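Local structure of calcineurin-like phosphoesterase domain-containing protein (Aquifex aeolicus, 1XM7) at residues 47-59 / 81-93. The protein is of unknown function but is probably a hydrolase of the calcineurin-like phosphoesterase type. Sequence-based numbering, arbitrary orientation.
Sequences LYHLGDFTWHFND and HDKDKESLKEYFD
D82 OD2 accepts from two donors: the backbone N of F53 at 2.9 Å, on its syn lone pair, and a water that also takes a hydrogen bond from T54 N. The other oxygen, D82 OD1, receives D52 N at 2.8 Å and, from its own loop, G79 N. The carboxylate is fixed at both oxygens. In return, H81 N donates to D52 OD2 (2.8 Å), so each loop holds the other's backbone. The H81 imidazole lies flat on the six-membered ring of W55, with centroids 3.5 Å apart and planes at 8°; W55 also stacks with H14. H81 NE2 makes a weak bond to W55 O. An alanine in place of W55 would probably leave the H81 ring without this flat support and freer to turn. The edge of F92 meets the face of F53 in a T-shaped pair. With chi1 at 174°, CG of F53 lies anti to the backbone N, and the ring reaches F92 and L88 CD2. H49 and Y91 complete the aromatic cluster. S87 CB sits over the centre of the F57 ring, 3.5 Å from its centroid, a CH-pi contact; T54 CG2 lies against the opposite face, toward its rim. The loops carry the GD and GNHD motifs of calcineurin-like phosphoesterases, which in relatives supply metal ligands; D52 corresponds to their bridging aspartate. The exchanged carboxylate-to-backbone bonds are consistent with both loops being held together.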
loop_
_atom_site.group_PDB
_atom_site.type_symbol
_atom_site.label_atom_id
_atom_site.label_comp_id
_atom_site.label_asym_id
_atom_site.label_seq_id
_atom_site.Cartn_x
_atom_site.Cartn_y
_atom_site.Cartn_z
ATOM N N LEU A 47 -5.146 -9.438 -0.895
ATOM C CA LEU A 47 -4.435 -8.221 -1.273
ATOM C C LEU A 47 -4.563 -7.123 -0.225
ATOM O O LEU A 47 -5.669 -6.735 0.164
ATOM C CB LEU A 47 -4.970 -7.706 -2.612
ATOM C CG LEU A 47 -4.468 -6.359 -3.146
ATOM C CD1 LEU A 47 -2.976 -6.417 -3.447
ATOM C CD2 LEU A 47 -5.244 -6.010 -4.406
ATOM N N TYR A 48 -3.424 -6.626 0.235
ATOM C CA TYR A 48 -3.412 -5.545 1.211
ATOM C C TYR A 48 -3.117 -4.209 0.522
ATOM O O TYR A 48 -2.089 -4.051 -0.143
ATOM C CB TYR A 48 -2.353 -5.799 2.299
ATOM C CG TYR A 48 -2.670 -6.965 3.217
ATOM C CD1 TYR A 48 -2.350 -8.278 2.855
ATOM C CD2 TYR A 48 -3.341 -6.759 4.423
ATOM C CE1 TYR A 48 -2.700 -9.361 3.676
ATOM C CE2 TYR A 48 -3.697 -7.829 5.248
ATOM C CZ TYR A 48 -3.375 -9.126 4.870
ATOM O OH TYR A 48 -3.727 -10.176 5.690
ATOM N N HIS A 49 -4.040 -3.258 0.665
ATOM C CA HIS A 49 -3.868 -1.926 0.097
ATOM C C HIS A 49 -3.504 -1.061 1.297
ATOM O O HIS A 49 -4.306 -0.876 2.206
ATOM C CB HIS A 49 -5.162 -1.431 -0.534
ATOM C CG HIS A 49 -4.978 -0.230 -1.403
ATOM N ND1 HIS A 49 -4.374 0.926 -0.953
ATOM C CD2 HIS A 49 -5.304 -0.007 -2.697
ATOM C CE1 HIS A 49 -4.337 1.809 -1.935
ATOM N NE2 HIS A 49 -4.895 1.267 -3.003
ATOM N N LEU A 50 -2.290 -0.531 1.303
ATOM C CA LEU A 50 -1.835 0.246 2.445
ATOM C C LEU A 50 -1.963 1.765 2.366
ATOM O O LEU A 50 -1.120 2.481 2.895
ATOM C CB LEU A 50 -0.389 -0.159 2.773
ATOM C CG LEU A 50 -0.149 -1.686 2.789
ATOM C CD1 LEU A 50 1.270 -1.971 3.209
ATOM C CD2 LEU A 50 -1.114 -2.382 3.732
ATOM N N GLY A 51 -3.005 2.268 1.710
ATOM C CA GLY A 51 -3.175 3.708 1.679
ATOM C C GLY A 51 -3.334 4.455 0.372
ATOM O O GLY A 51 -2.677 4.151 -0.621
ATOM N N ASP A 52 -4.202 5.468 0.416
ATOM C CA ASP A 52 -4.516 6.334 -0.713
ATOM C C ASP A 52 -4.950 5.540 -1.942
ATOM O O ASP A 52 -4.293 5.514 -2.977
ATOM C CB ASP A 52 -3.330 7.256 -0.996
ATOM C CG ASP A 52 -3.123 8.277 0.124
ATOM O OD1 ASP A 52 -2.154 9.061 0.079
ATOM O OD2 ASP A 52 -3.950 8.296 1.058
ATOM N N PHE A 53 -6.099 4.899 -1.771
ATOM C CA PHE A 53 -6.740 4.053 -2.752
ATOM C C PHE A 53 -7.224 4.807 -3.982
ATOM O O PHE A 53 -6.648 4.674 -5.067
ATOM C CB PHE A 53 -7.918 3.338 -2.082
ATOM C CG PHE A 53 -8.763 2.532 -3.027
ATOM C CD1 PHE A 53 -8.200 1.538 -3.815
ATOM C CD2 PHE A 53 -10.124 2.750 -3.111
ATOM C CE1 PHE A 53 -8.980 0.782 -4.665
ATOM C CE2 PHE A 53 -10.913 1.998 -3.959
ATOM C CZ PHE A 53 -10.343 1.014 -4.736
ATOM N N THR A 54 -8.290 5.588 -3.817
ATOM C CA THR A 54 -8.853 6.339 -4.933
ATOM C C THR A 54 -8.946 7.827 -4.638
ATOM O O THR A 54 -9.139 8.234 -3.482
ATOM C CB THR A 54 -10.258 5.810 -5.304
ATOM O OG1 THR A 54 -10.708 6.454 -6.498
ATOM C CG2 THR A 54 -11.243 6.069 -4.193
ATOM N N TRP A 55 -8.814 8.637 -5.689
ATOM C CA TRP A 55 -8.864 10.084 -5.542
ATOM C C TRP A 55 -10.302 10.578 -5.355
ATOM O O TRP A 55 -10.532 11.578 -4.689
ATOM C CB TRP A 55 -8.196 10.765 -6.744
ATOM C CG TRP A 55 -7.563 12.079 -6.380
ATOM C CD1 TRP A 55 -7.858 13.313 -6.901
ATOM C CD2 TRP A 55 -6.597 12.303 -5.346
ATOM N NE1 TRP A 55 -7.139 14.288 -6.245
ATOM C CE2 TRP A 55 -6.361 13.696 -5.286
ATOM C CE3 TRP A 55 -5.914 11.462 -4.463
ATOM C CZ2 TRP A 55 -5.476 14.266 -4.373
ATOM C CZ3 TRP A 55 -5.030 12.028 -3.552
ATOM C CH2 TRP A 55 -4.822 13.421 -3.514
ATOM N N HIS A 56 -11.264 9.878 -5.937
ATOM C CA HIS A 56 -12.675 10.221 -5.781
ATOM C C HIS A 56 -13.481 8.980 -6.161
ATOM O O HIS A 56 -12.910 8.001 -6.641
ATOM C CB HIS A 56 -13.053 11.408 -6.661
ATOM C CG HIS A 56 -12.874 11.159 -8.123
ATOM N ND1 HIS A 56 -13.686 10.301 -8.836
ATOM C CD2 HIS A 56 -11.983 11.663 -9.009
ATOM C CE1 HIS A 56 -13.302 10.292 -10.100
ATOM N NE2 HIS A 56 -12.271 11.109 -10.232
ATOM N N PHE A 57 -14.793 8.999 -5.950
ATOM C CA PHE A 57 -15.575 7.815 -6.257
ATOM C C PHE A 57 -16.398 7.827 -7.527
ATOM O O PHE A 57 -17.228 6.943 -7.755
ATOM C CB PHE A 57 -16.446 7.459 -5.065
ATOM C CG PHE A 57 -15.660 7.017 -3.888
ATOM C CD1 PHE A 57 -15.056 7.940 -3.061
ATOM C CD2 PHE A 57 -15.443 5.667 -3.658
ATOM C CE1 PHE A 57 -14.233 7.530 -2.017
ATOM C CE2 PHE A 57 -14.624 5.244 -2.618
ATOM C CZ PHE A 57 -14.016 6.178 -1.797
ATOM N N ASN A 58 -16.164 8.818 -8.368
ATOM C CA ASN A 58 -16.889 8.881 -9.617
ATOM C C ASN A 58 -16.198 7.912 -10.578
ATOM O O ASN A 58 -15.321 8.298 -11.353
ATOM C CB ASN A 58 -16.831 10.292 -10.159
ATOM C CG ASN A 58 -17.530 10.419 -11.472
ATOM O OD1 ASN A 58 -17.374 11.421 -12.163
ATOM N ND2 ASN A 58 -18.315 9.405 -11.833
ATOM N N ASP A 59 -16.600 6.651 -10.521
ATOM C CA ASP A 59 -15.996 5.613 -11.346
ATOM C C ASP A 59 -16.349 5.705 -12.828
ATOM O O ASP A 59 -16.796 4.727 -13.414
ATOM C CB ASP A 59 -16.414 4.246 -10.811
ATOM C CG ASP A 59 -15.493 3.137 -11.261
ATOM O OD1 ASP A 59 -15.907 1.964 -11.180
ATOM O OD2 ASP A 59 -14.358 3.432 -11.682
ATOM N N HIS A 81 -5.370 10.292 2.460
ATOM C CA HIS A 81 -6.414 10.734 1.553
ATOM C C HIS A 81 -7.671 9.858 1.620
ATOM O O HIS A 81 -8.721 10.233 1.101
ATOM C CB HIS A 81 -5.895 10.803 0.118
ATOM C CG HIS A 81 -6.821 11.524 -0.817
ATOM N ND1 HIS A 81 -6.928 12.899 -0.845
ATOM C CD2 HIS A 81 -7.704 11.061 -1.734
ATOM C CE1 HIS A 81 -7.834 13.252 -1.741
ATOM N NE2 HIS A 81 -8.320 12.156 -2.295
ATOM N N ASP A 82 -7.564 8.699 2.262
ATOM C CA ASP A 82 -8.704 7.792 2.405
ATOM C C ASP A 82 -9.600 8.318 3.530
ATOM O O ASP A 82 -9.351 8.022 4.704
ATOM C CB ASP A 82 -8.206 6.396 2.781
ATOM C CG ASP A 82 -7.257 5.817 1.760
ATOM O OD1 ASP A 82 -6.365 5.048 2.159
ATOM O OD2 ASP A 82 -7.405 6.116 0.559
ATOM N N LYS A 83 -10.645 9.075 3.193
ATOM C CA LYS A 83 -11.514 9.633 4.229
ATOM C C LYS A 83 -12.887 8.996 4.447
ATOM O O LYS A 83 -13.279 8.744 5.594
ATOM C CB LYS A 83 -11.680 11.144 4.014
ATOM C CG LYS A 83 -12.238 11.548 2.649
ATOM C CD LYS A 83 -12.330 13.084 2.483
ATOM C CE LYS A 83 -12.588 13.480 1.017
ATOM N NZ LYS A 83 -12.583 14.963 0.784
ATOM N N ASP A 84 -13.612 8.728 3.367
ATOM C CA ASP A 84 -14.949 8.146 3.470
ATOM C C ASP A 84 -14.945 6.624 3.602
ATOM O O ASP A 84 -14.829 5.896 2.613
ATOM C CB ASP A 84 -15.776 8.547 2.250
ATOM C CG ASP A 84 -17.253 8.254 2.424
ATOM O OD1 ASP A 84 -17.619 7.428 3.291
ATOM O OD2 ASP A 84 -18.051 8.850 1.674
ATOM N N LYS A 85 -15.105 6.142 4.825
ATOM C CA LYS A 85 -15.102 4.709 5.078
ATOM C C LYS A 85 -16.332 4.008 4.485
ATOM O O LYS A 85 -16.261 2.856 4.069
ATOM C CB LYS A 85 -15.019 4.478 6.585
ATOM C CG LYS A 85 -14.283 3.234 7.002
ATOM C CD LYS A 85 -13.928 3.322 8.479
ATOM C CE LYS A 85 -13.451 1.986 9.005
ATOM N NZ LYS A 85 -13.141 2.029 10.457
ATOM N N GLU A 86 -17.454 4.715 4.430
ATOM C CA GLU A 86 -18.680 4.146 3.886
ATOM C C GLU A 86 -18.600 3.890 2.389
ATOM O O GLU A 86 -19.098 2.875 1.893
ATOM C CB GLU A 86 -19.858 5.065 4.200
ATOM C CG GLU A 86 -20.185 5.091 5.679
ATOM C CD GLU A 86 -20.343 3.678 6.249
ATOM O OE1 GLU A 86 -21.253 2.942 5.784
ATOM O OE2 GLU A 86 -19.554 3.299 7.153
ATOM N N SER A 87 -17.979 4.816 1.668
ATOM C CA SER A 87 -17.826 4.667 0.227
ATOM C C SER A 87 -16.862 3.528 -0.041
ATOM O O SER A 87 -17.024 2.770 -1.000
ATOM C CB SER A 87 -17.260 5.945 -0.392
ATOM O OG SER A 87 -18.207 6.994 -0.393
ATOM N N LEU A 88 -15.858 3.416 0.824
ATOM C CA LEU A 88 -14.834 2.390 0.705
ATOM C C LEU A 88 -15.299 0.987 1.057
ATOM O O LEU A 88 -14.840 0.011 0.456
ATOM C CB LEU A 88 -13.639 2.750 1.591
ATOM C CG LEU A 88 -12.792 3.936 1.130
ATOM C CD1 LEU A 88 -11.873 4.386 2.259
ATOM C CD2 LEU A 88 -11.992 3.548 -0.116
ATOM N N LYS A 89 -16.212 0.876 2.016
ATOM C CA LYS A 89 -16.662 -0.436 2.450
ATOM C C LYS A 89 -16.957 -1.440 1.361
ATOM O O LYS A 89 -16.787 -2.645 1.572
ATOM C CB LYS A 89 -17.853 -0.315 3.396
ATOM C CG LYS A 89 -17.409 0.122 4.780
ATOM C CD LYS A 89 -18.458 -0.104 5.854
ATOM C CE LYS A 89 -17.929 0.326 7.232
ATOM N NZ LYS A 89 -18.835 -0.056 8.368
ATOM N N GLU A 90 -17.362 -0.975 0.189
ATOM C CA GLU A 90 -17.658 -1.941 -0.850
ATOM C C GLU A 90 -16.581 -2.192 -1.876
ATOM O O GLU A 90 -16.851 -2.725 -2.952
ATOM C CB GLU A 90 -18.958 -1.603 -1.546
ATOM C CG GLU A 90 -18.912 -0.491 -2.517
ATOM C CD GLU A 90 -20.298 -0.263 -3.059
ATOM O OE1 GLU A 90 -20.993 0.655 -2.556
ATOM O OE2 GLU A 90 -20.702 -1.033 -3.964
ATOM N N TYR A 91 -15.356 -1.827 -1.529
ATOM C CA TYR A 91 -14.225 -2.063 -2.403
ATOM C C TYR A 91 -13.232 -2.917 -1.628
ATOM O O TYR A 91 -12.253 -3.420 -2.185
ATOM C CB TYR A 91 -13.608 -0.737 -2.824
ATOM C CG TYR A 91 -14.492 0.041 -3.785
ATOM C CD1 TYR A 91 -14.677 -0.387 -5.109
ATOM C CD2 TYR A 91 -15.133 1.215 -3.377
ATOM C CE1 TYR A 91 -15.473 0.343 -6.003
ATOM C CE2 TYR A 91 -15.929 1.948 -4.264
ATOM C CZ TYR A 91 -16.090 1.511 -5.573
ATOM O OH TYR A 91 -16.827 2.275 -6.448
ATOM N N PHE A 92 -13.526 -3.092 -0.338
ATOM C CA PHE A 92 -12.704 -3.880 0.575
ATOM C C PHE A 92 -13.582 -4.701 1.512
ATOM O O PHE A 92 -14.735 -4.339 1.785
ATOM C CB PHE A 92 -11.816 -2.953 1.396
ATOM C CG PHE A 92 -10.818 -2.213 0.578
ATOM C CD1 PHE A 92 -9.613 -2.812 0.224
ATOM C CD2 PHE A 92 -11.097 -0.935 0.106
ATOM C CE1 PHE A 92 -8.696 -2.150 -0.591
ATOM C CE2 PHE A 92 -10.188 -0.266 -0.712
ATOM C CZ PHE A 92 -8.985 -0.878 -1.060
ATOM N N ASP A 93 -13.024 -5.807 2.001
ATOM C CA ASP A 93 -13.717 -6.707 2.916
ATOM C C ASP A 93 -13.422 -6.321 4.351
ATOM O O ASP A 93 -14.250 -6.515 5.238
ATOM C CB ASP A 93 -13.265 -8.140 2.667
ATOM C CG ASP A 93 -13.469 -8.560 1.227
ATOM O OD1 ASP A 93 -12.477 -8.718 0.489
ATOM O OD2 ASP A 93 -14.638 -8.723 0.826
HETATM O O HOH W 1 -9.389 6.337 -1.206
#